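Local coordinates for phenazine biosynthesis protein, PhzF family (Bacillus anthracis, PDB 3EDN) that is a PhzF-family phenazine biosynthesis protein of diaminopimelate epimerase-like fold and probably acts as an isomerase, at residues Thr77-Glu86 and Gly115-Gln123; Asp10-Pro21 and Ile262-Val270. All coordinates share one frame; numbering follows the deposited sequence. Where two conformers were deposited one is given.

Interaction 1. Residues Thr77-Glu86 and Gly115-Gln123; sequences TVGTIYALRE and GETFIKMRQ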
loop_
_atom_site.group_PDB
_atom_site.type_symbol
_atom_site.label_atom_id
_atom_site.label_comp_id
_atom_site.label_asym_id
_atom_site.label_seq_id
_atom_site.Cartn_x
_atom_site.Cartn_y
_atom_site.Cartn_z
ATOM N N THR A 77 2.769 10.613 -15.387
ATOM C CA THR A 77 1.560 11.410 -15.241
ATOM C C THR A 77 0.966 11.775 -16.598
ATOM O O THR A 77 -0.235 11.626 -16.827
ATOM C CB THR A 77 1.854 12.672 -14.398
ATOM O OG1 THR A 77 2.312 12.258 -13.097
ATOM C CG2 THR A 77 0.614 13.535 -14.245
ATOM N N VAL A 78 1.800 12.246 -17.511
ATOM C CA VAL A 78 1.329 12.521 -18.862
ATOM C C VAL A 78 0.681 11.287 -19.508
ATOM O O VAL A 78 -0.447 11.367 -19.991
ATOM C CB VAL A 78 2.461 13.065 -19.755
ATOM C CG1 VAL A 78 2.076 13.008 -21.256
ATOM C CG2 VAL A 78 2.837 14.487 -19.327
ATOM N N GLY A 79 1.384 10.157 -19.512
ATOM C CA GLY A 79 0.821 8.965 -20.133
ATOM C C GLY A 79 -0.461 8.508 -19.455
ATOM O O GLY A 79 -1.441 8.128 -20.117
ATOM N N THR A 80 -0.472 8.564 -18.132
ATOM C CA THR A 80 -1.616 8.028 -17.370
ATOM C C THR A 80 -2.858 8.897 -17.520
ATOM O O THR A 80 -3.953 8.392 -17.793
ATOM C CB THR A 80 -1.269 7.823 -15.889
ATOM O OG1 THR A 80 -0.179 6.897 -15.781
ATOM C CG2 THR A 80 -2.456 7.273 -15.102
ATOM N N ILE A 81 -2.705 10.210 -17.370
ATOM C CA ILE A 81 -3.864 11.073 -17.542
ATOM C C ILE A 81 -4.338 11.041 -18.996
ATOM O O ILE A 81 -5.534 11.039 -19.253
ATOM C CB ILE A 81 -3.612 12.506 -17.067
ATOM C CG1 ILE A 81 -3.149 12.511 -15.612
ATOM C CG2 ILE A 81 -4.880 13.361 -17.240
ATOM C CD1 ILE A 81 -4.047 11.726 -14.674
ATOM N N TYR A 82 -3.417 11.027 -19.954
ATOM C CA TYR A 82 -3.831 10.880 -21.346
ATOM C C TYR A 82 -4.688 9.606 -21.528
ATOM O O TYR A 82 -5.749 9.630 -22.172
ATOM C CB TYR A 82 -2.603 10.802 -22.259
ATOM C CG TYR A 82 -2.990 10.628 -23.705
ATOM C CD1 TYR A 82 -3.170 11.726 -24.546
ATOM C CD2 TYR A 82 -3.223 9.359 -24.222
ATOM C CE1 TYR A 82 -3.554 11.564 -25.868
ATOM C CE2 TYR A 82 -3.592 9.185 -25.556
ATOM C CZ TYR A 82 -3.764 10.288 -26.362
ATOM O OH TYR A 82 -4.149 10.080 -27.667
ATOM N N ALA A 83 -4.213 8.483 -21.001
ATOM C CA ALA A 83 -4.955 7.234 -21.146
ATOM C C ALA A 83 -6.327 7.309 -20.481
ATOM O O ALA A 83 -7.341 6.914 -21.073
ATOM C CB ALA A 83 -4.144 6.091 -20.577
ATOM N N LEU A 84 -6.375 7.829 -19.261
ATOM C CA LEU A 84 -7.679 7.962 -18.590
ATOM C C LEU A 84 -8.631 8.826 -19.400
ATOM O O LEU A 84 -9.800 8.484 -19.585
ATOM C CB LEU A 84 -7.525 8.549 -17.185
ATOM C CG LEU A 84 -6.803 7.707 -16.139
ATOM C CD1 LEU A 84 -6.445 8.516 -14.914
ATOM C CD2 LEU A 84 -7.699 6.535 -15.713
ATOM N N ARG A 85 -8.140 9.956 -19.879
ATOM C CA ARG A 85 -8.990 10.866 -20.626
ATOM C C ARG A 85 -9.466 10.228 -21.929
ATOM O O ARG A 85 -10.668 10.220 -22.217
ATOM C CB ARG A 85 -8.240 12.178 -20.882
ATOM C CG ARG A 85 -8.905 13.110 -21.883
ATOM C CD ARG A 85 -10.001 13.962 -21.261
ATOM N NE ARG A 85 -10.405 14.988 -22.216
ATOM C CZ ARG A 85 -10.844 16.202 -21.899
ATOM N NH1 ARG A 85 -10.958 16.579 -20.634
ATOM N NH2 ARG A 85 -11.167 17.044 -22.867
ATOM N N GLU A 86 -8.539 9.681 -22.709
ATOM C CA GLU A 86 -8.884 9.159 -24.017
ATOM C C GLU A 86 -9.772 7.926 -23.935
ATOM O O GLU A 86 -10.486 7.615 -24.880
ATOM C CB GLU A 86 -7.607 8.878 -24.812
ATOM C CG GLU A 86 -6.883 10.155 -25.197
ATOM C CD GLU A 86 -7.738 11.054 -26.070
ATOM O OE1 GLU A 86 -8.257 12.077 -25.566
ATOM O OE2 GLU A 86 -7.920 10.710 -27.250
ATOM N N GLY A 115 -5.542 18.293 -32.806
ATOM C CA GLY A 115 -6.698 17.623 -32.235
ATOM C C GLY A 115 -6.325 16.605 -31.173
ATOM O O GLY A 115 -7.194 15.924 -30.627
ATOM N N GLU A 116 -5.033 16.518 -30.878
ATOM C CA GLU A 116 -4.490 15.592 -29.885
ATOM C C GLU A 116 -4.629 16.141 -28.465
ATOM O O GLU A 116 -4.341 17.316 -28.231
ATOM C CB GLU A 116 -2.999 15.346 -30.151
ATOM C CG GLU A 116 -2.630 14.888 -31.559
ATOM C CD GLU A 116 -1.179 14.439 -31.657
ATOM O OE1 GLU A 116 -0.284 15.307 -31.768
ATOM O OE2 GLU A 116 -0.926 13.210 -31.613
ATOM N N THR A 117 -5.030 15.296 -27.525
ATOM C CA THR A 117 -5.105 15.684 -26.132
ATOM C C THR A 117 -3.710 15.859 -25.547
ATOM O O THR A 117 -2.836 14.996 -25.715
ATOM C CB THR A 117 -5.900 14.657 -25.319
ATOM O OG1 THR A 117 -7.283 14.702 -25.723
ATOM C CG2 THR A 117 -5.793 14.950 -23.829
ATOM N N PHE A 118 -3.504 16.999 -24.894
ATOM C CA PHE A 118 -2.255 17.314 -24.221
ATOM C C PHE A 118 -2.484 17.454 -22.726
ATOM O O PHE A 118 -3.505 17.983 -22.291
ATOM C CB PHE A 118 -1.698 18.634 -24.786
ATOM C CG PHE A 118 -0.722 18.444 -25.906
ATOM C CD1 PHE A 118 -1.108 17.861 -27.114
ATOM C CD2 PHE A 118 0.600 18.812 -25.741
ATOM C CE1 PHE A 118 -0.166 17.675 -28.133
ATOM C CE2 PHE A 118 1.517 18.636 -26.745
ATOM C CZ PHE A 118 1.143 18.065 -27.933
ATOM N N ILE A 119 -1.528 16.971 -21.945
ATOM C CA ILE A 119 -1.585 17.007 -20.483
ATOM C C ILE A 119 -0.487 17.963 -20.027
ATOM O O ILE A 119 0.692 17.756 -20.356
ATOM C CB ILE A 119 -1.282 15.620 -19.879
ATOM C CG1 ILE A 119 -2.191 14.550 -20.502
ATOM C CG2 ILE A 119 -1.398 15.650 -18.371
ATOM C CD1 ILE A 119 -3.672 14.876 -20.477
ATOM N N LYS A 120 -0.871 18.976 -19.252
ATOM C CA LYS A 120 0.027 20.080 -18.894
ATOM C C LYS A 120 0.223 20.109 -17.389
ATOM O O LYS A 120 -0.736 19.974 -16.632
ATOM C CB LYS A 120 -0.570 21.402 -19.379
ATOM C CG LYS A 120 0.301 22.629 -19.145
ATOM C CD LYS A 120 -0.393 23.863 -19.746
ATOM C CE LYS A 120 0.369 25.141 -19.457
ATOM N NZ LYS A 120 -0.390 26.331 -19.972
HETATM N N MSE A 121 1.459 20.291 -16.941
HETATM C CA MSE A 121 1.730 20.329 -15.506
HETATM C C MSE A 121 2.798 21.367 -15.202
HETATM O O MSE A 121 3.553 21.761 -16.085
HETATM C CB MSE A 121 2.149 18.955 -14.979
HETATM C CG MSE A 121 3.400 18.385 -15.590
HETATM SE SE MSE A 121 3.427 16.404 -15.493
HETATM C CE MSE A 121 1.708 16.090 -16.331
ATOM N N ARG A 122 2.831 21.814 -13.950
ATOM C CA ARG A 122 3.798 22.808 -13.490
ATOM C C ARG A 122 5.064 22.140 -12.984
ATOM O O ARG A 122 5.004 21.133 -12.266
ATOM C CB ARG A 122 3.184 23.631 -12.354
ATOM C CG ARG A 122 4.124 24.646 -11.695
ATOM C CD ARG A 122 4.257 25.931 -12.520
ATOM N NE ARG A 122 2.948 26.454 -12.906
ATOM C CZ ARG A 122 2.142 27.146 -12.102
ATOM N NH1 ARG A 122 2.510 27.428 -10.856
ATOM N NH2 ARG A 122 0.965 27.570 -12.549
ATOM N N GLN A 123 6.215 22.714 -13.323
ATOM C CA GLN A 123 7.471 22.243 -12.746
ATOM C C GLN A 123 7.951 23.236 -11.692
ATOM O O GLN A 123 7.362 24.290 -11.510
ATOM C CB GLN A 123 8.519 22.061 -13.838
ATOM C CG GLN A 123 8.155 20.892 -14.764
ATOM C CD GLN A 123 9.241 20.567 -15.760
ATOM O OE1 GLN A 123 10.117 21.388 -16.012
ATOM N NE2 GLN A 123 9.159 19.375 -16.366
HETATM O O HOH W 1 -5.030 12.538 -28.979
#

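Interaction 2. Residues Asp10-Pro21 and Ile262-Val270; sequences DAFTNKPNMGNP and IHKDGRVTV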
loop_
_atom_site.group_PDB
_atom_site.type_symbol
_atom_site.label_atom_id
_atom_site.label_comp_id
_atom_site.label_asym_id
_atom_site.label_seq_id
_atom_site.Cartn_x
_atom_site.Cartn_y
_atom_site.Cartn_z
ATOM N N ASP A 10 3.059 5.326 -24.590
ATOM C CA ASP A 10 4.308 6.088 -24.729
ATOM C C ASP A 10 3.990 7.555 -24.525
ATOM O O ASP A 10 3.097 8.088 -25.182
ATOM C CB ASP A 10 4.951 5.894 -26.105
ATOM C CG ASP A 10 5.922 4.724 -26.143
ATOM O OD1 ASP A 10 6.110 4.038 -25.116
ATOM O OD2 ASP A 10 6.496 4.525 -27.233
ATOM N N ALA A 11 4.689 8.190 -23.585
ATOM C CA ALA A 11 4.507 9.625 -23.320
ATOM C C ALA A 11 5.349 10.495 -24.259
ATOM O O ALA A 11 6.430 10.080 -24.723
ATOM C CB ALA A 11 4.864 9.942 -21.882
ATOM N N PHE A 12 4.857 11.712 -24.505
ATOM C CA PHE A 12 5.549 12.734 -25.314
ATOM C C PHE A 12 5.729 12.320 -26.774
ATOM O O PHE A 12 6.734 12.657 -27.423
ATOM C CB PHE A 12 6.901 13.122 -24.701
ATOM C CG PHE A 12 6.819 13.609 -23.280
ATOM C CD1 PHE A 12 6.027 14.703 -22.950
ATOM C CD2 PHE A 12 7.582 13.020 -22.281
ATOM C CE1 PHE A 12 5.961 15.171 -21.627
ATOM C CE2 PHE A 12 7.512 13.474 -20.983
ATOM C CZ PHE A 12 6.723 14.556 -20.659
ATOM N N THR A 13 4.758 11.585 -27.297
ATOM C CA THR A 13 4.738 11.248 -28.711
ATOM C C THR A 13 3.313 10.946 -29.153
ATOM O O THR A 13 2.430 10.687 -28.322
ATOM C CB THR A 13 5.643 10.027 -29.016
ATOM O OG1 THR A 13 5.843 9.903 -30.424
ATOM C CG2 THR A 13 5.003 8.744 -28.499
ATOM N N ASN A 14 3.096 10.987 -30.472
ATOM C CA ASN A 14 1.803 10.604 -31.021
ATOM C C ASN A 14 1.905 9.310 -31.814
ATOM O O ASN A 14 0.912 8.833 -32.362
ATOM C CB ASN A 14 1.188 11.726 -31.868
ATOM C CG ASN A 14 2.144 12.256 -32.913
ATOM O OD1 ASN A 14 3.176 11.646 -33.202
ATOM N ND2 ASN A 14 1.803 13.409 -33.490
ATOM N N LYS A 15 3.093 8.706 -31.825
ATOM C CA LYS A 15 3.267 7.425 -32.526
ATOM C C LYS A 15 3.775 6.311 -31.629
ATOM O O LYS A 15 4.737 6.498 -30.900
ATOM C CB LYS A 15 4.169 7.609 -33.743
ATOM C CG LYS A 15 3.530 8.527 -34.782
ATOM C CD LYS A 15 4.153 8.396 -36.137
ATOM C CE LYS A 15 3.537 9.402 -37.101
ATOM N NZ LYS A 15 2.209 8.954 -37.542
ATOM N N PRO A 16 3.106 5.139 -31.659
ATOM C CA PRO A 16 3.527 4.011 -30.817
ATOM C C PRO A 16 5.026 3.722 -30.984
ATOM O O PRO A 16 5.559 3.786 -32.107
ATOM C CB PRO A 16 2.685 2.844 -31.364
ATOM C CG PRO A 16 1.498 3.484 -31.989
ATOM C CD PRO A 16 1.961 4.798 -32.511
ATOM N N ASN A 17 5.696 3.424 -29.893
ATOM C CA ASN A 17 7.114 3.074 -29.837
ATOM C C ASN A 17 8.068 4.245 -29.941
ATOM O O ASN A 17 9.198 4.068 -29.887
ATOM C CB ASN A 17 7.517 1.994 -30.856
ATOM C CG ASN A 17 6.579 0.791 -30.859
ATOM O OD1 ASN A 17 6.696 -0.067 -30.063
ATOM N ND2 ASN A 17 5.680 0.794 -31.728
HETATM N N MSE A 18 7.541 5.435 -30.109
HETATM C CA MSE A 18 8.439 6.553 -30.385
HETATM C C MSE A 18 8.597 7.509 -29.207
HETATM O O MSE A 18 9.197 8.564 -29.335
HETATM C CB MSE A 18 8.005 7.271 -31.667
HETATM C CG MSE A 18 7.799 6.318 -32.825
HETATM SE SE MSE A 18 7.904 7.141 -34.578
HETATM C CE MSE A 18 9.827 7.063 -34.880
ATOM N N GLY A 19 8.097 7.107 -28.038
ATOM C CA GLY A 19 8.187 7.949 -26.854
ATOM C C GLY A 19 8.784 7.281 -25.623
ATOM O O GLY A 19 9.547 6.302 -25.718
ATOM N N ASN A 20 8.431 7.834 -24.464
ATOM C CA ASN A 20 8.937 7.375 -23.182
ATOM C C ASN A 20 7.907 6.456 -22.542
ATOM O O ASN A 20 6.839 6.901 -22.159
ATOM C CB ASN A 20 9.211 8.589 -22.302
ATOM C CG ASN A 20 9.993 8.239 -21.039
ATOM O OD1 ASN A 20 10.148 7.059 -20.691
ATOM N ND2 ASN A 20 10.515 9.250 -20.372
ATOM N N PRO A 21 8.219 5.159 -22.461
ATOM C CA PRO A 21 7.214 4.194 -21.966
ATOM C C PRO A 21 6.697 4.480 -20.580
ATOM O O PRO A 21 7.453 4.845 -19.654
ATOM C CB PRO A 21 7.994 2.876 -21.921
ATOM C CG PRO A 21 9.010 3.041 -23.029
ATOM C CD PRO A 21 9.475 4.480 -22.822
ATOM N N ILE A 262 18.094 7.555 -31.177
ATOM C CA ILE A 262 17.793 6.178 -30.775
ATOM C C ILE A 262 16.455 5.714 -31.341
ATOM O O ILE A 262 15.773 4.874 -30.742
ATOM C CB ILE A 262 17.871 5.950 -29.242
ATOM C CG1 ILE A 262 16.943 6.897 -28.494
ATOM C CG2 ILE A 262 19.287 6.139 -28.743
ATOM C CD1 ILE A 262 16.985 6.674 -27.007
ATOM N N HIS A 263 16.099 6.275 -32.497
ATOM C CA HIS A 263 15.003 5.751 -33.331
ATOM C C HIS A 263 13.622 6.056 -32.786
ATOM O O HIS A 263 12.651 5.343 -33.077
ATOM C CB HIS A 263 15.200 4.258 -33.573
ATOM C CG HIS A 263 16.613 3.929 -33.918
ATOM N ND1 HIS A 263 17.435 3.193 -33.090
ATOM C CD2 HIS A 263 17.379 4.326 -34.959
ATOM C CE1 HIS A 263 18.640 3.114 -33.633
ATOM N NE2 HIS A 263 18.631 3.790 -34.765
ATOM N N LYS A 264 13.542 7.103 -31.967
ATOM C CA LYS A 264 12.283 7.543 -31.400
ATOM C C LYS A 264 11.950 8.922 -31.945
ATOM O O LYS A 264 12.649 9.442 -32.827
ATOM C CB LYS A 264 12.387 7.603 -29.878
ATOM C CG LYS A 264 12.872 6.319 -29.221
ATOM C CD LYS A 264 11.726 5.408 -28.932
ATOM C CE LYS A 264 11.895 4.728 -27.562
ATOM N NZ LYS A 264 10.603 4.129 -27.100
ATOM N N ASP A 265 10.879 9.518 -31.440
ATOM C CA ASP A 265 10.528 10.869 -31.881
ATOM C C ASP A 265 9.657 11.542 -30.840
ATOM O O ASP A 265 8.427 11.611 -30.973
ATOM C CB ASP A 265 9.839 10.872 -33.255
ATOM C CG ASP A 265 9.552 12.282 -33.746
ATOM O OD1 ASP A 265 10.302 13.209 -33.386
ATOM O OD2 ASP A 265 8.546 12.477 -34.459
ATOM N N GLY A 266 10.320 12.031 -29.803
ATOM C CA GLY A 266 9.627 12.635 -28.684
ATOM C C GLY A 266 9.574 14.139 -28.820
ATOM O O GLY A 266 10.495 14.760 -29.373
ATOM N N ARG A 267 8.487 14.712 -28.329
ATOM C CA ARG A 267 8.335 16.164 -28.297
ATOM C C ARG A 267 7.716 16.567 -26.971
ATOM O O ARG A 267 6.802 15.918 -26.468
ATOM C CB ARG A 267 7.496 16.669 -29.472
ATOM C CG ARG A 267 8.229 16.612 -30.808
ATOM C CD ARG A 267 7.504 17.388 -31.902
ATOM N NE ARG A 267 6.192 16.826 -32.227
ATOM C CZ ARG A 267 5.983 15.867 -33.130
ATOM N NH1 ARG A 267 7.002 15.354 -33.811
ATOM N NH2 ARG A 267 4.749 15.423 -33.361
ATOM N N VAL A 268 8.252 17.630 -26.393
ATOM C CA VAL A 268 7.705 18.213 -25.183
ATOM C C VAL A 268 7.444 19.686 -25.435
ATOM O O VAL A 268 8.314 20.402 -25.943
ATOM C CB VAL A 268 8.642 18.064 -23.992
ATOM C CG1 VAL A 268 7.967 18.584 -22.723
ATOM C CG2 VAL A 268 9.044 16.615 -23.833
ATOM N N THR A 269 6.230 20.135 -25.123
ATOM C CA THR A 269 5.932 21.566 -25.186
ATOM C C THR A 269 6.267 22.226 -23.856
ATOM O O THR A 269 5.878 21.740 -22.801
ATOM C CB THR A 269 4.464 21.790 -25.583
ATOM O OG1 THR A 269 4.242 21.187 -26.868
ATOM C CG2 THR A 269 4.139 23.287 -25.669
ATOM N N VAL A 270 7.020 23.322 -23.915
ATOM C CA VAL A 270 7.434 24.035 -22.708
ATOM C C VAL A 270 6.872 25.440 -22.709
ATOM O O VAL A 270 7.055 26.165 -23.690
ATOM C CB VAL A 270 8.965 24.062 -22.540
ATOM C CG1 VAL A 270 9.334 24.657 -21.162
ATOM C CG2 VAL A 270 9.546 22.648 -22.725
HETATM O O HOH W 2 3.451 13.340 -35.850
HETATM O O HOH W 3 11.398 2.909 -32.067
#

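Interaction 1. Residues Thr77-Glu86 and Gly115-Gln123
The ring of Tyr-82 meets Thr-117 along its edge: the carbonyl O of Thr-117 lies near the ring plane, 3.5 Å from Tyr-82 CD1, and a water in the same plane joins Tyr-82 OH to the backbone N of Thr-117. In the conformer described, one ring face carries Glu-86 CG, one helical turn on. The chain of Glu-86 there bends back at chi2 (-61°), which brings its carboxylate to the strand, where Thr-117 OG1 donates a 2.8 Å hydrogen bond to Glu-86 OE1 from well above the carboxylate plane. Deeper in, the contact turns apolar. Ile-119 fills the middle, its CD1 3.8 Å from Ile-81 CG2 and its CG1 3.7 Å from the carbonyl O of Val-78. Further along, selenomethionine Met-121 sets CE against two helix methyls, tightly at 3.5 Å from Thr-77 CG2 and at 3.6 Å from Val-78 CG2. Helix 74-86 thus lies across strand 117-122, the segment axes 8.2 Å apart at 137°, on a face where strand 103-111 offers Ile-107 and Ile-109 on one flank and strand 282-298 offers Thr-288 and Ala-289 on the other.

Interaction 2. Residues Asp10-Pro21 and Ile262-Val270
Met-18 O and Phe-12 O receive backbone N-H groups from Asp-265 and Arg-267, so this is a loop-to-strand contact, in which the connection between strands 3-11 and 20-25 rests against the start of strand 266-273 and the residues leading into it. Both bonds are nearly straight: Asp-265 N reaches Met-18 O at 2.9 Å, in the carbonyl plane and on a lone pair, while Arg-267 N reaches Phe-12 O at 2.8 Å. Thr-13 OG1 adds a longer bond to Asp-265 O, arriving from above the carbonyl plane. Bends at chi2 and chi3 carry Lys-264 along the loop, where NZ donates twice, to Gly-19 O (2.8 Å, in the carbonyl plane) and to Asn-17 O at 3.1 Å, from above the Asn-17 carbonyl plane. The loop is a beta hairpin connection, with Ala-11 and Asn-20 paired by two backbone bonds at its base and a type II turn from Lys-15 to Met-18; in this diaminopimelate epimerase-like fold it stands where the two halves of the chain face each other. Asp-10, bonded to His-8, steadies the loop by accepting Gly-19 N on OD2. Asp-10 OD2 lies 4.1 Å from Lys-264 NZ, beyond a salt bridge, and probably favours the ammonium there. On the inner side Val-268 CG2 sits over one face of the Phe-12 ring, a CH-pi contact 3.9 Å from the centroid. On the more exposed side, in the conformers described, Arg-267 forms salt bridges to Asp-206 and to Asp-265, whose OD1 takes a bond from Gln-260; a water accepts from Asn-14 ND2 and, weakly, Arg-267 NH2.

Overall arrangement
The two contacts illustrate how chemistry can follow burial. Interaction 1 is largely buried and mostly apolar, its one direct hydrogen bond lying at the exposed end of the helix; interaction 2 is only partly buried and relies on backbone carbonyls and a lysine, with waters adding weaker bridges and its aromatic patch on the inner side. They adjoin, their centres about 13 Å apart: Val-78 CG2 of helix 74-86 packs on Phe-12 CE1, and Phe-118, on the other side of strand 117-122 from the helix, reaches Thr-269. Strand 282-298 is shared, pairing with strand 117-122 of interaction 1 and with strands 3-11 and 266-273 of interaction 2, so a helix-on-strand layer and a loop-to-strand junction meet on one common strand.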